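Local coordinates for protein macrophage receptor MARCO (Mus musculus, PDB 2OY3) that probably serves macrophages as a scavenger receptor, binding ligands at the cell surface through its cysteine-rich domain, at residues I29-W34 with H93-G98; I64-V69 with C81-W86. All coordinates share one frame; numbering follows the deposited sequence.

Contact 1 of 2, residues I29-W34 with H93-G98; sequences ICDDDW and HNEDAG. With MG (magnesium ion), chain B; MG (magnesium ion), chain C.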
loop_
_atom_site.group_PDB
_atom_site.type_symbol
_atom_site.label_atom_id
_atom_site.label_comp_id
_atom_site.label_asym_id
_atom_site.label_seq_id
_atom_site.Cartn_x
_atom_site.Cartn_y
_atom_site.Cartn_z
ATOM N N ILE A 29 4.008 -2.449 2.209
ATOM C CA ILE A 29 2.983 -3.295 1.639
ATOM C C ILE A 29 3.626 -4.089 0.516
ATOM O O ILE A 29 4.039 -3.532 -0.524
ATOM C CB ILE A 29 1.793 -2.470 1.095
ATOM C CG1 ILE A 29 1.149 -1.623 2.240
ATOM C CG2 ILE A 29 0.771 -3.391 0.361
ATOM C CD1 ILE A 29 0.060 -0.615 1.770
ATOM N N CYS A 30 3.682 -5.401 0.695
ATOM C CA CYS A 30 4.175 -6.236 -0.403
ATOM C C CYS A 30 3.248 -6.191 -1.635
ATOM O O CYS A 30 2.026 -6.102 -1.512
ATOM C CB CYS A 30 4.388 -7.673 0.071
ATOM S SG CYS A 30 5.129 -8.675 -1.232
ATOM N N ASP A 31 3.860 -6.252 -2.817
ATOM C CA ASP A 31 3.184 -5.994 -4.091
ATOM C C ASP A 31 2.474 -7.245 -4.683
ATOM O O ASP A 31 1.876 -7.163 -5.742
ATOM C CB ASP A 31 4.152 -5.321 -5.095
ATOM C CG ASP A 31 5.207 -6.308 -5.692
ATOM O OD1 ASP A 31 5.138 -7.523 -5.406
ATOM O OD2 ASP A 31 6.098 -5.849 -6.452
ATOM N N ASP A 32 2.553 -8.394 -4.002
ATOM C CA ASP A 32 1.813 -9.580 -4.480
ATOM C C ASP A 32 0.320 -9.241 -4.634
ATOM O O ASP A 32 -0.369 -8.967 -3.647
ATOM C CB ASP A 32 2.009 -10.790 -3.574
ATOM C CG ASP A 32 3.485 -11.228 -3.485
ATOM O OD1 ASP A 32 4.202 -11.209 -4.520
ATOM O OD2 ASP A 32 3.925 -11.606 -2.383
ATOM N N ASP A 33 -0.106 -9.168 -5.895
ATOM C CA ASP A 33 -1.498 -8.918 -6.292
ATOM C C ASP A 33 -1.963 -7.480 -6.028
ATOM O O ASP A 33 -3.156 -7.183 -6.098
ATOM C CB ASP A 33 -2.424 -9.932 -5.632
ATOM C CG ASP A 33 -2.015 -11.381 -5.962
ATOM O OD1 ASP A 33 -1.625 -11.643 -7.141
ATOM O OD2 ASP A 33 -2.098 -12.219 -5.034
ATOM N N TRP A 34 -1.016 -6.589 -5.769
ATOM C CA TRP A 34 -1.314 -5.172 -5.570
ATOM C C TRP A 34 -1.687 -4.605 -6.942
ATOM O O TRP A 34 -0.885 -4.621 -7.860
ATOM C CB TRP A 34 -0.049 -4.469 -5.028
ATOM C CG TRP A 34 -0.167 -3.009 -4.790
ATOM C CD1 TRP A 34 0.352 -2.010 -5.555
ATOM C CD2 TRP A 34 -0.807 -2.385 -3.678
ATOM N NE1 TRP A 34 0.043 -0.789 -5.005
ATOM C CE2 TRP A 34 -0.663 -0.991 -3.846
ATOM C CE3 TRP A 34 -1.540 -2.875 -2.573
ATOM C CZ2 TRP A 34 -1.198 -0.060 -2.937
ATOM C CZ3 TRP A 34 -2.071 -1.935 -1.650
ATOM C CH2 TRP A 34 -1.903 -0.563 -1.841
ATOM N N HIS A 93 11.848 -6.211 0.746
ATOM C CA HIS A 93 11.540 -4.798 0.538
ATOM C C HIS A 93 11.641 -4.298 -0.902
ATOM O O HIS A 93 10.990 -3.317 -1.247
ATOM C CB HIS A 93 12.351 -3.919 1.506
ATOM C CG HIS A 93 11.746 -3.806 2.872
ATOM N ND1 HIS A 93 10.588 -3.094 3.123
ATOM C CD2 HIS A 93 12.135 -4.322 4.058
ATOM C CE1 HIS A 93 10.302 -3.171 4.410
ATOM N NE2 HIS A 93 11.233 -3.903 5.003
ATOM N N ASN A 94 12.407 -4.987 -1.757
ATOM C CA ASN A 94 12.395 -4.718 -3.208
ATOM C C ASN A 94 10.996 -4.772 -3.783
ATOM O O ASN A 94 10.692 -4.024 -4.707
ATOM C CB ASN A 94 13.260 -5.695 -3.986
ATOM C CG ASN A 94 14.733 -5.513 -3.700
ATOM O OD1 ASN A 94 15.151 -4.514 -3.078
ATOM N ND2 ASN A 94 15.536 -6.485 -4.136
ATOM N N GLU A 95 10.170 -5.645 -3.184
ATOM C CA GLU A 95 8.790 -5.878 -3.575
ATOM C C GLU A 95 7.755 -4.922 -2.935
ATOM O O GLU A 95 6.564 -5.096 -3.153
ATOM C CB GLU A 95 8.417 -7.349 -3.328
ATOM C CG GLU A 95 9.321 -8.310 -4.168
ATOM C CD GLU A 95 9.406 -9.749 -3.652
ATOM O OE1 GLU A 95 8.908 -10.099 -2.550
ATOM O OE2 GLU A 95 10.013 -10.546 -4.400
ATOM N N ASP A 96 8.221 -3.940 -2.174
ATOM C CA ASP A 96 7.331 -2.878 -1.616
ATOM C C ASP A 96 6.551 -2.203 -2.738
ATOM O O ASP A 96 7.131 -1.713 -3.720
ATOM C CB ASP A 96 8.102 -1.821 -0.804
ATOM C CG ASP A 96 8.691 -2.373 0.514
ATOM O OD1 ASP A 96 8.301 -3.455 0.977
ATOM O OD2 ASP A 96 9.587 -1.712 1.080
ATOM N N ALA A 97 5.226 -2.256 -2.599
ATOM C CA ALA A 97 4.269 -1.618 -3.513
ATOM C C ALA A 97 4.352 -0.109 -3.420
ATOM O O ALA A 97 4.592 0.437 -2.336
ATOM C CB ALA A 97 2.832 -2.067 -3.151
ATOM N N GLY A 98 4.079 0.539 -4.546
ATOM C CA GLY A 98 3.912 1.995 -4.600
ATOM C C GLY A 98 2.599 2.350 -5.293
ATOM O O GLY A 98 1.816 1.469 -5.692
HETATM MG MG MG B . 6.210 -11.832 -4.998
HETATM MG MG MG C . -5.198 -6.882 -5.219
HETATM O O HOH W 1 5.099 -0.501 0.379
HETATM O O HOH W 2 6.625 -9.715 -5.461
HETATM O O HOH W 3 6.588 -11.800 -3.013
HETATM O O HOH W 4 8.326 -12.485 -5.521
HETATM O O HOH W 5 5.572 -13.948 -4.731
HETATM O O HOH W 6 5.680 -11.774 -7.137
HETATM O O HOH W 7 -5.780 -8.881 -5.139
#
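Trp34 lays one face of its indole on Ala97: the methyl CB sits 3.4 Å from the centroid of the five-membered ring, 7° off the ring normal, a CH-pi contact. With CG anti to the backbone N (chi1 179°), the ring is carried over Ala97, and NE1 donates to Gly98 O at 3.0 Å, the acceptor lying 21° out of the indole plane. Ala97 N also donates to Ile29 O, at 2.7 Å and nearly straight. With the weak bond from Asp31 N to Glu95 O, it brackets a single bridge between Cys30 and Asp96, tying the end of strand 25-29 to the approach to strand 98-101 in the scavenger receptor cysteine-rich (SRCR) fold; Cys30 adds a disulfide to Cys91. Asp31 and Glu95 side chains cross at about a right angle, each facing the shell of one magnesium: Asp31 OD1 and Glu95 OE2 accept from separate metal-bound waters, Asp31 OD2 is hydrogen-bonded to Ser56 OG, and Glu95 OE1, bonded to Val92 N, lies 2.9 Å from the O of another that borders Asp32 OD2. Asp32 OD1 binds the metal at 2.2 Å. His93 ND1 meets Asp96 OD2 at 2.7 Å, in the imidazole plane and on the syn lone pair.

Contact 2 of 2, residues I64-V69 with C81-W86; sequences IWLDNV and CSKNSW. With MG (magnesium ion), chain C.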
loop_
_atom_site.group_PDB
_atom_site.type_symbol
_atom_site.label_atom_id
_atom_site.label_comp_id
_atom_site.label_asym_id
_atom_site.label_seq_id
_atom_site.Cartn_x
_atom_site.Cartn_y
_atom_site.Cartn_z
ATOM N N ILE A 64 7.313 -5.338 7.001
ATOM C CA ILE A 64 6.352 -5.435 5.876
ATOM C C ILE A 64 5.014 -5.841 6.509
ATOM O O ILE A 64 4.907 -6.912 7.111
ATOM C CB ILE A 64 6.822 -6.442 4.796
ATOM C CG1 ILE A 64 8.190 -5.994 4.248
ATOM C CG2 ILE A 64 5.810 -6.539 3.654
ATOM C CD1 ILE A 64 8.924 -7.012 3.424
ATOM N N TRP A 65 4.025 -4.951 6.458
ATOM C CA TRP A 65 2.826 -5.179 7.251
ATOM C C TRP A 65 1.741 -5.902 6.501
ATOM O O TRP A 65 0.940 -6.563 7.132
ATOM C CB TRP A 65 2.219 -3.872 7.838
ATOM C CG TRP A 65 2.928 -3.248 9.033
ATOM C CD1 TRP A 65 3.127 -1.904 9.244
ATOM C CD2 TRP A 65 3.515 -3.922 10.165
ATOM N NE1 TRP A 65 3.792 -1.696 10.434
ATOM C CE2 TRP A 65 4.057 -2.911 11.018
ATOM C CE3 TRP A 65 3.647 -5.275 10.540
ATOM C CZ2 TRP A 65 4.713 -3.215 12.240
ATOM C CZ3 TRP A 65 4.333 -5.588 11.738
ATOM C CH2 TRP A 65 4.842 -4.558 12.581
ATOM N N LEU A 66 1.656 -5.691 5.189
ATOM C CA LEU A 66 0.566 -6.244 4.379
ATOM C C LEU A 66 1.107 -6.972 3.166
ATOM O O LEU A 66 2.192 -6.652 2.666
ATOM C CB LEU A 66 -0.412 -5.145 3.928
ATOM C CG LEU A 66 -1.274 -4.538 5.034
ATOM C CD1 LEU A 66 -1.978 -3.308 4.490
ATOM C CD2 LEU A 66 -2.249 -5.565 5.591
ATOM N N ASP A 67 0.329 -7.937 2.680
ATOM C CA ASP A 67 0.661 -8.673 1.467
ATOM C C ASP A 67 -0.679 -9.105 0.920
ATOM O O ASP A 67 -1.646 -9.231 1.693
ATOM C CB ASP A 67 1.525 -9.892 1.831
ATOM C CG ASP A 67 2.147 -10.577 0.609
ATOM O OD1 ASP A 67 2.122 -10.016 -0.508
ATOM O OD2 ASP A 67 2.680 -11.692 0.782
ATOM N N ASN A 68 -0.761 -9.292 -0.395
ATOM C CA ASN A 68 -1.965 -9.821 -1.019
ATOM C C ASN A 68 -3.218 -9.009 -0.709
ATOM O O ASN A 68 -4.233 -9.572 -0.265
ATOM C CB ASN A 68 -2.164 -11.297 -0.605
ATOM C CG ASN A 68 -0.997 -12.166 -1.034
ATOM O OD1 ASN A 68 -0.799 -12.419 -2.223
ATOM N ND2 ASN A 68 -0.194 -12.581 -0.073
ATOM N N VAL A 69 -3.116 -7.693 -0.873
ATOM C CA VAL A 69 -4.252 -6.799 -0.675
ATOM C C VAL A 69 -5.271 -7.000 -1.812
ATOM O O VAL A 69 -4.894 -7.079 -2.968
ATOM C CB VAL A 69 -3.810 -5.307 -0.583
ATOM C CG1 VAL A 69 -5.029 -4.399 -0.376
ATOM C CG2 VAL A 69 -2.795 -5.109 0.546
ATOM N N CYS A 81 -10.490 -3.453 3.298
ATOM C CA CYS A 81 -10.200 -4.327 2.184
ATOM C C CYS A 81 -9.828 -5.702 2.703
ATOM O O CYS A 81 -9.180 -5.822 3.742
ATOM C CB CYS A 81 -9.022 -3.770 1.371
ATOM S SG CYS A 81 -9.405 -2.260 0.498
ATOM N N SER A 82 -10.237 -6.732 1.969
ATOM C CA SER A 82 -9.649 -8.060 2.110
ATOM C C SER A 82 -8.129 -7.961 1.905
ATOM O O SER A 82 -7.672 -7.227 1.028
ATOM C CB SER A 82 -10.256 -9.000 1.070
ATOM O OG SER A 82 -9.599 -10.245 1.049
ATOM N N LYS A 83 -7.365 -8.672 2.734
ATOM C CA LYS A 83 -5.898 -8.686 2.652
ATOM C C LYS A 83 -5.398 -9.794 3.577
ATOM O O LYS A 83 -6.132 -10.242 4.464
ATOM C CB LYS A 83 -5.309 -7.324 3.093
ATOM C CG LYS A 83 -5.699 -6.888 4.524
ATOM C CD LYS A 83 -5.783 -5.366 4.660
ATOM C CE LYS A 83 -6.299 -4.910 6.014
ATOM N NZ LYS A 83 -7.676 -5.401 6.309
ATOM N N ASN A 84 -4.158 -10.234 3.382
ATOM C CA ASN A 84 -3.509 -11.139 4.330
ATOM C C ASN A 84 -3.551 -10.529 5.722
ATOM O O ASN A 84 -3.605 -9.300 5.867
ATOM C CB ASN A 84 -2.025 -11.315 4.005
ATOM C CG ASN A 84 -1.725 -12.479 3.048
ATOM O OD1 ASN A 84 -0.565 -12.905 2.953
ATOM N ND2 ASN A 84 -2.727 -12.968 2.328
ATOM N N SER A 85 -3.477 -11.383 6.740
ATOM C CA SER A 85 -3.329 -10.930 8.134
ATOM C C SER A 85 -2.066 -10.028 8.259
ATOM O O SER A 85 -1.090 -10.206 7.521
ATOM C CB SER A 85 -3.216 -12.134 9.090
ATOM O OG SER A 85 -4.342 -13.015 8.975
ATOM N N TRP A 86 -2.109 -9.068 9.173
ATOM C CA TRP A 86 -0.991 -8.128 9.369
ATOM C C TRP A 86 0.343 -8.857 9.656
ATOM O O TRP A 86 0.376 -9.813 10.438
ATOM C CB TRP A 86 -1.333 -7.186 10.513
ATOM C CG TRP A 86 -2.514 -6.264 10.244
ATOM C CD1 TRP A 86 -3.803 -6.435 10.664
ATOM C CD2 TRP A 86 -2.496 -5.034 9.504
ATOM N NE1 TRP A 86 -4.592 -5.383 10.242
ATOM C CE2 TRP A 86 -3.818 -4.512 9.526
ATOM C CE3 TRP A 86 -1.489 -4.308 8.843
ATOM C CZ2 TRP A 86 -4.166 -3.319 8.894
ATOM C CZ3 TRP A 86 -1.836 -3.108 8.214
ATOM C CH2 TRP A 86 -3.172 -2.633 8.245
HETATM MG MG MG C . -5.198 -6.882 -5.219
HETATM O O HOH W 7 -5.780 -8.881 -5.139
HETATM O O HOH W 8 -7.415 -5.997 -5.614
#
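In the SRCR domain the short strand 64-66 and the turn that follows it are covered by the irregular segment 81-86, which passes alongside without forming a regular strand pair. Leu66 and Trp86 carry the apolar half. They lie side by side, pointing the same way, and Leu66 CD2 rests over one face of the indole, 3.8 Å from the centroid of the six-membered ring and shifted toward its rim. Trp65 CB meets the same ring at its edge, in plane, 3.9 Å from Trp86 CE3, and Tyr22 stacks on the Trp86 ring as well. The aliphatic part of Lys83 comes up to Leu66 CD2 as well, its CD at 3.7 Å; bends at chi2 and chi4 then turn the chain back, and NZ donates to the carbonyls of Cys81 and Trp79.

The polar half belongs to Asn84. Its N donates to the O of Asp67 at 3.2 Å, and its amide, with CG beside the backbone N and roughly anti to the carbonyl carbon (chi1 -90°), crosses that of Asn68 with the two planes 44° apart. Asn68 ND2 reaches Asn84 OD1 at 3.1 Å; the acceptor lies close to the plane of the Asn68 amide, but the donor stands above the carbonyl plane of Asn84, away from its lone pairs. One residue before Asn84, the CA of Lys83 makes a C-H...O contact to the O of Asn68 at 3.5 Å.

Past this turn, Val69 O binds a magnesium ion, not the one held by Asp32, at 2.3 Å, with Asp33 O, Asp38 OD2 and two waters, while Cys81 is joined to Cys71 by a disulfide. Long loops with little regular secondary structure, fastened by disulfides against a small curved sheet, are typical of the SRCR fold.

From the N terminus, the chain leaves strand 25-29 through 29-34, forms helix 36-44 and strand 51-54, and reaches 64-69. Contact 2 then closes a short loop of 11 residues when 81-86 returns beside 64-69. Only later does 93-98 come back to 29-34, leading into strand 98-101, so contact 1 closes a much longer loop with contact 2 nested inside it. Their centres are 10 Å apart, and they meet directly where 29-34 runs next to 64-69: Cys30 N probably bonds to Leu66 O, extending the parallel pairing of 25-29 with 64-66. A common metal ion also joins the turn before helix 36-44 to the end of 64-69.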